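Local coordinates for similar to yteR (Bacilus subtilis) (Clostridium acetobutylicum, PDB 4WU0), which probably hydrolyses unsaturated rhamnogalacturonan fragments released from pectin, as a glycoside hydrolase of family 105, at residues Ile127-Leu132 / Gly203-Ala208; Leu174-Asp179 / His196-Ala201; Tyr318-Gly323 / Phe332-Ser337. All coordinates share one frame; numbering follows the deposited sequence.

Contact 1. Residues Ile127-Leu132 / Gly203-Ala208; sequences IWLDGL and GWYVMA
The first turn of helix 129-146 packs against helix 199-215 through two leucines packed on a tyrosine, one carboxylate-indole pair and one backbone-to-methyl contact. The apolar part centres on Tyr-205. Its CG is anti to the backbone N (chi1 -168°), and its ring meets two leucines of the other helix. Leu-132 lies side by side with the tyrosine and points the same way. Its branch carbon CG sits at the ring edge, near the plane, 4.1 Å from Tyr-205 CE1. Leu-129 crosses obliquely, with its methyl CD2 4.0 Å from Tyr-205 CD1. The tyrosine hydroxyl is hydrogen-bonded to Phe-159 O, so its polar end is satisfied inside the core.

The polar part is the meeting of Asp-130 with Trp-204. The CD1-NE1 side of the indole lies obliquely against the CA, CB and carboxylate of Asp-130. Trp-204 CD1 is 3.3 Å from Asp-130 CG and 3.4 Å from Asp-130 CA. Asp-130 OD2 is 3.2 Å from Trp-204 NE1. The carboxylate and ring planes are 42° apart. The other oxygen, OD1, has a weak hydrogen bond to His-176 NE2, so the two oxygens of this buried group face different neighbours.

Where the helices run on, Ala-208 CB points toward the other helix and meets Leu-132 O at 3.7 Å.

All six touching residues are buried in the probable (alpha/alpha)6 barrel of the family. Helix 152-166 borders the contact beside Leu-129, Leu-132 and Ala-208. Helix 223-240 covers Tyr-205, and helix 264-279 receives Trp-204. Strand 126-128 leads directly into the helix that carries the leucines.

Contact 2. Residues Leu174-Asp179 / His196-Ala201; sequences LYHAYD and HFWGRA
His-176 and Trp-198 form the tight, buried half of this contact. The two side chains lie side by side and point the same way, each with CG anti to its backbone N. Trp-198 CE3 lies over one face of the imidazole, offset toward its rim, and the rings meet obliquely. This carbon is only 3.2 Å from His-176 CE1, and the planes are 41° apart. Ala-201 closes in from the helix, its CB 3.8 Å from His-176 CD2. The imidazole ND1 is hydrogen-bonded to Tyr-335 OH. The negative charge of Asp-130, a weak partner on the NE2 side, could make the ring more basic.

Trp-198 is the N-cap residue of helix 199-215, a helix of the probable (alpha/alpha)6 barrel. The partner segment is the loop that enters strand 177-179, the mate of strand 126-128 in a small antiparallel sheet. This loop meets the N-terminus of the helix. The backbones meet sparsely. His-176 N gives a weak hydrogen bond to His-196 O at 3.4 Å. Water 1 bridges Leu-174 O and Trp-198 N, donating to the first at 2.8 Å and accepting from the second at 2.9 Å.

The other side is also closely packed, but Tyr-175 and His-196 are partly exposed, while Phe-197 is buried. The backbone N of His-196 lies at the edge of the tyrosine ring. Phe-197 CE1 sits over the centre of the Tyr-175 ring, with its nearest carbon, Tyr-175 CE1, 3.6 Å away. The two planes are 32° apart, so the rings cross obliquely. The phenyl edge also reaches back to the loop backbone, placing Phe-197 CD1 3.4 Å from Leu-174 O.

Contact 3. Residues Tyr318-Gly323 / Phe332-Ser337; sequences YVAGLG and FAYYIS
Tyr-334 and Tyr-335 are consecutive residues of the short helix 332-337, yet they leave the backbone in different rotamers. Tyr-334 has CG anti to the backbone N (chi1 164°). Tyr-335 has CG anti to the carbonyl carbon (chi1 -78°). The two rings end up next to each other, with Tyr-334 CD2 over the centre of one face of Tyr-335.

Tyr-334 meets the loop at Gly-321. Its hydroxyl accepts a hydrogen bond from Gly-321 N at 2.9 Å, nearly straight at 160°. The same oxygen is hydrogen-bonded to the carboxylate of Glu-338, so two partners fix its position. The ring lies close along the glycine, with Tyr-334 CE2 3.3 Å from Gly-321 O.

Ala-320 points toward the helix and fills the angle between the tyrosines. Its CB is 3.7 Å from Tyr-334 OH and 4.2 Å from Tyr-335 CE1. Leu-322 crosses Tyr-335 obliquely, its methyl CD2 4.1 Å from Tyr-335 OH. That hydroxyl has its main partner in His-176.

Gly-321 is nearly fully extended, and the loop passes over the helix without sheet pairing to it. An extended loop after strand 311-317, tied by a tyrosine hydroxyl to a short helix, is consistent with the connecting segments at one end of an (alpha/alpha)6 barrel.

Contacts 1 and 2 are both buried, and contact 3 is partly buried. Their centres lie about 6, 13 and 17 Å from the chain centre. Contacts 1 and 2 share helix 199-215 and the sheet of strands 126-128 and 177-179. Contact 2 is nested inside the loop closed by contact 1. Contact 3 lies on the short helix 332-337 and the loop after strand 311-317. The chemistry differs: leucines on tyrosine and a carboxylate-indole meeting in contact 1, aromatic pairs and a water in contact 2, one hydroxyl-to-backbone bond in contact 3. His-176 joins all three, between Asp-130 and Tyr-335. Trp-128 adds a touch at Gly-321 and Leu-322.

Contact 1. Residues Ile127-Leu132 / Gly203-Ala208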
loop_
_atom_site.group_PDB
_atom_site.type_symbol
_atom_site.label_atom_id
_atom_site.label_comp_id
_atom_site.label_asym_id
_atom_site.label_seq_id
_atom_site.Cartn_x
_atom_site.Cartn_y
_atom_site.Cartn_z
ATOM N N ILE A 127 8.381 12.855 4.722
ATOM C CA ILE A 127 7.197 12.266 4.128
ATOM C C ILE A 127 7.680 11.165 3.195
ATOM O O ILE A 127 8.417 11.440 2.258
ATOM C CB ILE A 127 6.390 13.269 3.296
ATOM C CG1 ILE A 127 5.942 14.447 4.174
ATOM C CG2 ILE A 127 5.180 12.566 2.659
ATOM C CD1 ILE A 127 5.363 15.615 3.394
ATOM N N TRP A 128 7.282 9.923 3.448
ATOM C CA TRP A 128 7.528 8.827 2.504
ATOM C C TRP A 128 6.200 8.404 1.889
ATOM O O TRP A 128 5.162 8.393 2.578
ATOM C CB TRP A 128 8.119 7.590 3.178
ATOM C CG TRP A 128 9.380 7.735 3.996
ATOM C CD1 TRP A 128 9.943 8.877 4.508
ATOM C CD2 TRP A 128 10.209 6.651 4.428
ATOM N NE1 TRP A 128 11.082 8.553 5.225
ATOM C CE2 TRP A 128 11.259 7.195 5.193
ATOM C CE3 TRP A 128 10.158 5.267 4.243
ATOM C CZ2 TRP A 128 12.252 6.404 5.766
ATOM C CZ3 TRP A 128 11.140 4.491 4.804
ATOM C CH2 TRP A 128 12.174 5.052 5.562
ATOM N N LEU A 129 6.215 8.073 0.601
ATOM C CA LEU A 129 4.966 7.715 -0.081
ATOM C C LEU A 129 4.254 6.578 0.651
ATOM O O LEU A 129 3.011 6.578 0.729
ATOM C CB LEU A 129 5.220 7.298 -1.535
ATOM C CG LEU A 129 5.655 8.383 -2.523
ATOM C CD1 LEU A 129 5.819 7.835 -3.902
ATOM C CD2 LEU A 129 4.651 9.531 -2.509
ATOM N N ASP A 130 5.018 5.598 1.143
ATOM C CA ASP A 130 4.445 4.462 1.856
ATOM C C ASP A 130 3.422 4.917 2.894
ATOM O O ASP A 130 2.389 4.277 3.064
ATOM C CB ASP A 130 5.510 3.622 2.618
ATOM C CG ASP A 130 6.756 3.302 1.818
ATOM O OD1 ASP A 130 7.271 4.166 1.112
ATOM O OD2 ASP A 130 7.251 2.154 1.932
ATOM N N GLY A 131 3.730 5.991 3.629
ATOM C CA GLY A 131 2.906 6.444 4.730
ATOM C C GLY A 131 1.515 6.908 4.368
ATOM O O GLY A 131 0.611 6.873 5.195
ATOM N N LEU A 132 1.341 7.394 3.140
ATOM C CA LEU A 132 0.027 7.815 2.698
ATOM C C LEU A 132 -0.942 6.655 2.678
ATOM O O LEU A 132 -2.130 6.841 2.900
ATOM C CB LEU A 132 0.101 8.474 1.317
ATOM C CG LEU A 132 0.481 9.956 1.337
ATOM C CD1 LEU A 132 -0.624 10.781 1.973
ATOM C CD2 LEU A 132 1.816 10.192 2.036
ATOM N N GLY A 203 3.387 2.406 -5.974
ATOM C CA GLY A 203 2.263 1.511 -5.737
ATOM C C GLY A 203 1.475 1.903 -4.488
ATOM O O GLY A 203 0.251 1.946 -4.512
ATOM N N TRP A 204 2.166 2.184 -3.386
ATOM C CA TRP A 204 1.487 2.617 -2.174
ATOM C C TRP A 204 0.633 3.848 -2.441
ATOM O O TRP A 204 -0.511 3.934 -2.008
ATOM C CB TRP A 204 2.477 2.977 -1.079
ATOM C CG TRP A 204 3.250 1.815 -0.430
ATOM C CD1 TRP A 204 4.601 1.768 -0.204
ATOM C CD2 TRP A 204 2.723 0.590 0.115
ATOM N NE1 TRP A 204 4.936 0.611 0.438
ATOM C CE2 TRP A 204 3.808 -0.136 0.630
ATOM C CE3 TRP A 204 1.444 0.035 0.214
ATOM C CZ2 TRP A 204 3.662 -1.382 1.217
ATOM C CZ3 TRP A 204 1.306 -1.198 0.813
ATOM C CH2 TRP A 204 2.406 -1.890 1.312
ATOM N N TYR A 205 1.212 4.816 -3.144
ATOM C CA TYR A 205 0.529 6.084 -3.345
ATOM C C TYR A 205 -0.704 5.915 -4.236
ATOM O O TYR A 205 -1.760 6.495 -3.948
ATOM C CB TYR A 205 1.472 7.143 -3.919
ATOM C CG TYR A 205 0.912 8.545 -3.894
ATOM C CD1 TYR A 205 0.709 9.219 -2.702
ATOM C CD2 TYR A 205 0.621 9.209 -5.070
ATOM C CE1 TYR A 205 0.190 10.522 -2.676
ATOM C CE2 TYR A 205 0.133 10.511 -5.052
ATOM C CZ TYR A 205 -0.086 11.148 -3.857
ATOM O OH TYR A 205 -0.600 12.412 -3.842
ATOM N N VAL A 206 -0.596 5.146 -5.321
ATOM C CA VAL A 206 -1.790 4.946 -6.156
ATOM C C VAL A 206 -2.875 4.100 -5.481
ATOM O O VAL A 206 -4.068 4.381 -5.630
ATOM C CB VAL A 206 -1.484 4.470 -7.601
ATOM C CG1 VAL A 206 -0.690 5.530 -8.331
ATOM C CG2 VAL A 206 -0.758 3.149 -7.637
ATOM N N MET A 207 -2.490 3.094 -4.701
ATOM C CA MET A 207 -3.485 2.383 -3.910
ATOM C C MET A 207 -4.144 3.315 -2.908
ATOM O O MET A 207 -5.365 3.266 -2.720
ATOM C CB MET A 207 -2.896 1.227 -3.137
ATOM C CG MET A 207 -3.943 0.421 -2.492
ATOM S SD MET A 207 -3.201 -1.016 -1.747
ATOM C CE MET A 207 -2.511 -1.654 -3.189
ATOM N N ALA A 208 -3.329 4.126 -2.251
ATOM C CA ALA A 208 -3.820 5.069 -1.253
ATOM C C ALA A 208 -4.841 6.011 -1.862
ATOM O O ALA A 208 -5.877 6.283 -1.254
ATOM C CB ALA A 208 -2.680 5.847 -0.648
#

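Contact 2. Residues Leu174-Asp179 / His196-Ala201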
loop_
_atom_site.group_PDB
_atom_site.type_symbol
_atom_site.label_atom_id
_atom_site.label_comp_id
_atom_site.label_asym_id
_atom_site.label_seq_id
_atom_site.Cartn_x
_atom_site.Cartn_y
_atom_site.Cartn_z
ATOM N N LEU A 174 6.559 10.179 -8.734
ATOM C CA LEU A 174 6.870 10.732 -7.420
ATOM C C LEU A 174 7.999 9.943 -6.778
ATOM O O LEU A 174 8.027 8.709 -6.812
ATOM C CB LEU A 174 5.646 10.704 -6.484
ATOM C CG LEU A 174 4.549 11.746 -6.698
ATOM C CD1 LEU A 174 3.812 11.513 -7.991
ATOM C CD2 LEU A 174 3.567 11.761 -5.528
ATOM N N TYR A 175 8.950 10.670 -6.218
ATOM C CA TYR A 175 10.066 10.062 -5.523
ATOM C C TYR A 175 9.597 9.380 -4.248
ATOM O O TYR A 175 8.576 9.734 -3.672
ATOM C CB TYR A 175 11.117 11.115 -5.183
ATOM C CG TYR A 175 11.745 11.755 -6.381
ATOM C CD1 TYR A 175 12.839 11.183 -7.000
ATOM C CD2 TYR A 175 11.241 12.936 -6.901
ATOM C CE1 TYR A 175 13.418 11.776 -8.115
ATOM C CE2 TYR A 175 11.808 13.517 -8.014
ATOM C CZ TYR A 175 12.891 12.930 -8.609
ATOM O OH TYR A 175 13.466 13.518 -9.708
ATOM N N HIS A 176 10.385 8.418 -3.789
ATOM C CA HIS A 176 10.058 7.604 -2.625
ATOM C C HIS A 176 9.831 8.465 -1.360
ATOM O O HIS A 176 8.854 8.279 -0.640
ATOM C CB HIS A 176 11.206 6.625 -2.418
ATOM C CG HIS A 176 11.004 5.622 -1.323
ATOM N ND1 HIS A 176 11.941 4.647 -1.054
ATOM C CD2 HIS A 176 10.006 5.439 -0.430
ATOM C CE1 HIS A 176 11.530 3.913 -0.039
ATOM N NE2 HIS A 176 10.351 4.357 0.345
ATOM N N ALA A 177 10.715 9.429 -1.120
ATOM C CA ALA A 177 10.668 10.203 0.114
ATOM C C ALA A 177 11.186 11.622 -0.043
ATOM O O ALA A 177 11.904 11.956 -1.003
ATOM C CB ALA A 177 11.470 9.494 1.204
ATOM N N TYR A 178 10.846 12.424 0.966
ATOM C CA TYR A 178 11.098 13.857 1.027
ATOM C C TYR A 178 11.478 14.196 2.465
ATOM O O TYR A 178 10.795 13.765 3.389
ATOM C CB TYR A 178 9.812 14.597 0.641
ATOM C CG TYR A 178 9.774 16.075 0.912
ATOM C CD1 TYR A 178 10.644 16.947 0.277
ATOM C CD2 TYR A 178 8.837 16.608 1.788
ATOM C CE1 TYR A 178 10.595 18.315 0.523
ATOM C CE2 TYR A 178 8.775 17.972 2.030
ATOM C CZ TYR A 178 9.651 18.817 1.390
ATOM O OH TYR A 178 9.579 20.177 1.638
ATOM N N ASP A 179 12.562 14.949 2.650
ATOM C CA ASP A 179 12.952 15.468 3.953
ATOM C C ASP A 179 12.808 16.989 3.923
ATOM O O ASP A 179 13.621 17.691 3.334
ATOM C CB ASP A 179 14.401 15.118 4.280
ATOM C CG ASP A 179 14.810 15.568 5.666
ATOM O OD1 ASP A 179 14.002 16.210 6.360
ATOM O OD2 ASP A 179 15.952 15.295 6.063
ATOM N N HIS A 196 15.444 8.311 -6.331
ATOM C CA HIS A 196 14.789 7.433 -7.293
ATOM C C HIS A 196 13.308 7.205 -7.108
ATOM O O HIS A 196 12.744 7.346 -6.015
ATOM C CB HIS A 196 15.487 6.062 -7.318
ATOM C CG HIS A 196 16.822 6.102 -7.976
ATOM N ND1 HIS A 196 16.966 6.309 -9.329
ATOM C CD2 HIS A 196 18.081 6.026 -7.469
ATOM C CE1 HIS A 196 18.251 6.335 -9.635
ATOM N NE2 HIS A 196 18.946 6.168 -8.521
ATOM N N PHE A 197 12.705 6.805 -8.220
ATOM C CA PHE A 197 11.319 6.357 -8.256
ATOM C C PHE A 197 11.297 4.855 -8.006
ATOM O O PHE A 197 11.677 4.055 -8.860
ATOM C CB PHE A 197 10.677 6.678 -9.605
ATOM C CG PHE A 197 10.867 8.099 -10.047
ATOM C CD1 PHE A 197 10.357 9.157 -9.297
ATOM C CD2 PHE A 197 11.534 8.372 -11.226
ATOM C CE1 PHE A 197 10.545 10.455 -9.735
ATOM C CE2 PHE A 197 11.738 9.657 -11.668
ATOM C CZ PHE A 197 11.243 10.706 -10.921
ATOM N N TRP A 198 10.867 4.492 -6.809
ATOM C CA TRP A 198 10.773 3.097 -6.390
ATOM C C TRP A 198 9.386 2.571 -6.695
ATOM O O TRP A 198 8.386 3.206 -6.361
ATOM C CB TRP A 198 11.062 2.998 -4.891
ATOM C CG TRP A 198 11.043 1.609 -4.350
ATOM C CD1 TRP A 198 11.476 0.478 -4.965
ATOM C CD2 TRP A 198 10.538 1.201 -3.071
ATOM N NE1 TRP A 198 11.285 -0.609 -4.138
ATOM C CE2 TRP A 198 10.710 -0.184 -2.973
ATOM C CE3 TRP A 198 9.955 1.884 -2.001
ATOM C CZ2 TRP A 198 10.318 -0.906 -1.843
ATOM C CZ3 TRP A 198 9.575 1.170 -0.895
ATOM C CH2 TRP A 198 9.763 -0.212 -0.821
ATOM N N GLY A 199 9.330 1.418 -7.349
ATOM C CA GLY A 199 8.073 0.825 -7.762
ATOM C C GLY A 199 7.045 0.701 -6.655
ATOM O O GLY A 199 5.897 1.145 -6.791
ATOM N N ARG A 200 7.434 0.077 -5.550
ATOM C CA ARG A 200 6.457 -0.149 -4.493
ATOM C C ARG A 200 5.969 1.169 -3.870
ATOM O O ARG A 200 4.802 1.275 -3.508
ATOM C CB ARG A 200 6.991 -1.100 -3.418
ATOM C CG ARG A 200 6.020 -1.218 -2.247
ATOM C CD ARG A 200 6.096 -2.503 -1.436
ATOM N NE ARG A 200 7.295 -2.627 -0.606
ATOM C CZ ARG A 200 8.201 -3.591 -0.713
ATOM N NH1 ARG A 200 9.210 -3.624 0.137
ATOM N NH2 ARG A 200 8.089 -4.553 -1.618
ATOM N N ALA A 201 6.832 2.159 -3.789
ATOM C CA ALA A 201 6.422 3.456 -3.244
ATOM C C ALA A 201 5.348 4.102 -4.102
ATOM O O ALA A 201 4.329 4.603 -3.580
ATOM C CB ALA A 201 7.593 4.350 -3.094
HETATM O O HOH W 1 8.890 6.292 -5.673
#

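Contact 3. Residues Tyr318-Gly323 / Phe332-Ser337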
loop_
_atom_site.group_PDB
_atom_site.type_symbol
_atom_site.label_atom_id
_atom_site.label_comp_id
_atom_site.label_asym_id
_atom_site.label_seq_id
_atom_site.Cartn_x
_atom_site.Cartn_y
_atom_site.Cartn_z
ATOM N N TYR A 318 11.941 -7.419 -0.647
ATOM C CA TYR A 318 11.556 -7.706 0.729
ATOM C C TYR A 318 11.307 -6.424 1.558
ATOM O O TYR A 318 10.356 -6.356 2.353
ATOM C CB TYR A 318 12.592 -8.601 1.410
ATOM C CG TYR A 318 12.323 -8.840 2.878
ATOM C CD1 TYR A 318 11.143 -9.451 3.308
ATOM C CD2 TYR A 318 13.232 -8.431 3.839
ATOM C CE1 TYR A 318 10.900 -9.648 4.651
ATOM C CE2 TYR A 318 12.996 -8.634 5.178
ATOM C CZ TYR A 318 11.830 -9.240 5.578
ATOM O OH TYR A 318 11.596 -9.435 6.927
ATOM N N VAL A 319 12.195 -5.452 1.398
ATOM C CA VAL A 319 12.191 -4.233 2.202
ATOM C C VAL A 319 13.036 -3.184 1.495
ATOM O O VAL A 319 14.031 -3.498 0.855
ATOM C CB VAL A 319 12.746 -4.485 3.634
ATOM C CG1 VAL A 319 14.217 -4.916 3.591
ATOM C CG2 VAL A 319 12.572 -3.251 4.523
ATOM N N ALA A 320 12.617 -1.938 1.590
ATOM C CA ALA A 320 13.460 -0.806 1.225
ATOM C C ALA A 320 13.032 0.382 2.068
ATOM O O ALA A 320 11.873 0.474 2.498
ATOM C CB ALA A 320 13.340 -0.463 -0.229
ATOM N N GLY A 321 13.982 1.275 2.305
ATOM C CA GLY A 321 13.732 2.504 3.020
ATOM C C GLY A 321 14.930 3.422 2.911
ATOM O O GLY A 321 15.885 3.120 2.201
ATOM N N LEU A 322 14.874 4.559 3.607
ATOM C CA LEU A 322 15.911 5.561 3.541
ATOM C C LEU A 322 16.467 5.819 4.940
ATOM O O LEU A 322 15.756 5.699 5.942
ATOM C CB LEU A 322 15.354 6.846 2.913
ATOM C CG LEU A 322 14.999 6.541 1.451
ATOM C CD1 LEU A 322 13.957 7.451 0.899
ATOM C CD2 LEU A 322 16.259 6.601 0.603
ATOM N N GLY A 323 17.735 6.188 4.994
ATOM C CA GLY A 323 18.381 6.520 6.253
ATOM C C GLY A 323 18.335 5.359 7.222
ATOM O O GLY A 323 18.520 4.213 6.831
ATOM N N PHE A 332 20.705 3.929 -6.731
ATOM C CA PHE A 332 20.341 2.769 -7.527
ATOM C C PHE A 332 20.940 1.500 -6.915
ATOM O O PHE A 332 20.248 0.484 -6.729
ATOM C CB PHE A 332 20.794 2.968 -8.979
ATOM C CG PHE A 332 20.479 1.808 -9.893
ATOM C CD1 PHE A 332 19.235 1.685 -10.487
ATOM C CD2 PHE A 332 21.435 0.830 -10.145
ATOM C CE1 PHE A 332 18.940 0.614 -11.301
ATOM C CE2 PHE A 332 21.155 -0.235 -10.983
ATOM C CZ PHE A 332 19.895 -0.341 -11.559
ATOM N N ALA A 333 22.225 1.547 -6.581
ATOM C CA ALA A 333 22.875 0.391 -5.963
ATOM C C ALA A 333 22.158 -0.026 -4.689
ATOM O O ALA A 333 21.953 -1.218 -4.452
ATOM C CB ALA A 333 24.355 0.667 -5.718
ATOM N N TYR A 334 21.734 0.949 -3.884
ATOM C CA TYR A 334 20.981 0.652 -2.679
ATOM C C TYR A 334 19.683 -0.113 -3.009
ATOM O O TYR A 334 19.384 -1.120 -2.371
ATOM C CB TYR A 334 20.663 1.916 -1.824
ATOM C CG TYR A 334 19.590 1.539 -0.857
ATOM C CD1 TYR A 334 19.872 0.675 0.210
ATOM C CD2 TYR A 334 18.268 1.904 -1.085
ATOM C CE1 TYR A 334 18.873 0.205 1.024
ATOM C CE2 TYR A 334 17.252 1.436 -0.260
ATOM C CZ TYR A 334 17.556 0.584 0.770
ATOM O OH TYR A 334 16.538 0.118 1.560
ATOM N N TYR A 335 18.896 0.361 -3.974
ATOM C CA TYR A 335 17.609 -0.290 -4.239
ATOM C C TYR A 335 17.802 -1.702 -4.781
ATOM O O TYR A 335 16.984 -2.571 -4.530
ATOM C CB TYR A 335 16.726 0.536 -5.174
ATOM C CG TYR A 335 16.044 1.681 -4.468
ATOM C CD1 TYR A 335 14.936 1.462 -3.652
ATOM C CD2 TYR A 335 16.518 2.989 -4.584
ATOM C CE1 TYR A 335 14.313 2.498 -2.997
ATOM C CE2 TYR A 335 15.901 4.021 -3.931
ATOM C CZ TYR A 335 14.805 3.783 -3.129
ATOM O OH TYR A 335 14.171 4.819 -2.456
ATOM N N ILE A 336 18.876 -1.928 -5.522
ATOM C CA ILE A 336 19.155 -3.260 -6.057
ATOM C C ILE A 336 19.729 -4.175 -4.967
ATOM O O ILE A 336 19.672 -5.409 -5.082
ATOM C CB ILE A 336 20.116 -3.125 -7.261
ATOM C CG1 ILE A 336 19.480 -2.233 -8.332
ATOM C CG2 ILE A 336 20.504 -4.474 -7.840
ATOM C CD1 ILE A 336 18.044 -2.547 -8.663
ATOM N N SER A 337 20.268 -3.584 -3.899
ATOM C CA SER A 337 20.925 -4.378 -2.857
ATOM C C SER A 337 19.955 -5.141 -1.957
ATOM O O SER A 337 20.364 -6.093 -1.265
ATOM C CB SER A 337 21.816 -3.502 -1.965
ATOM O OG SER A 337 21.024 -2.772 -1.030
#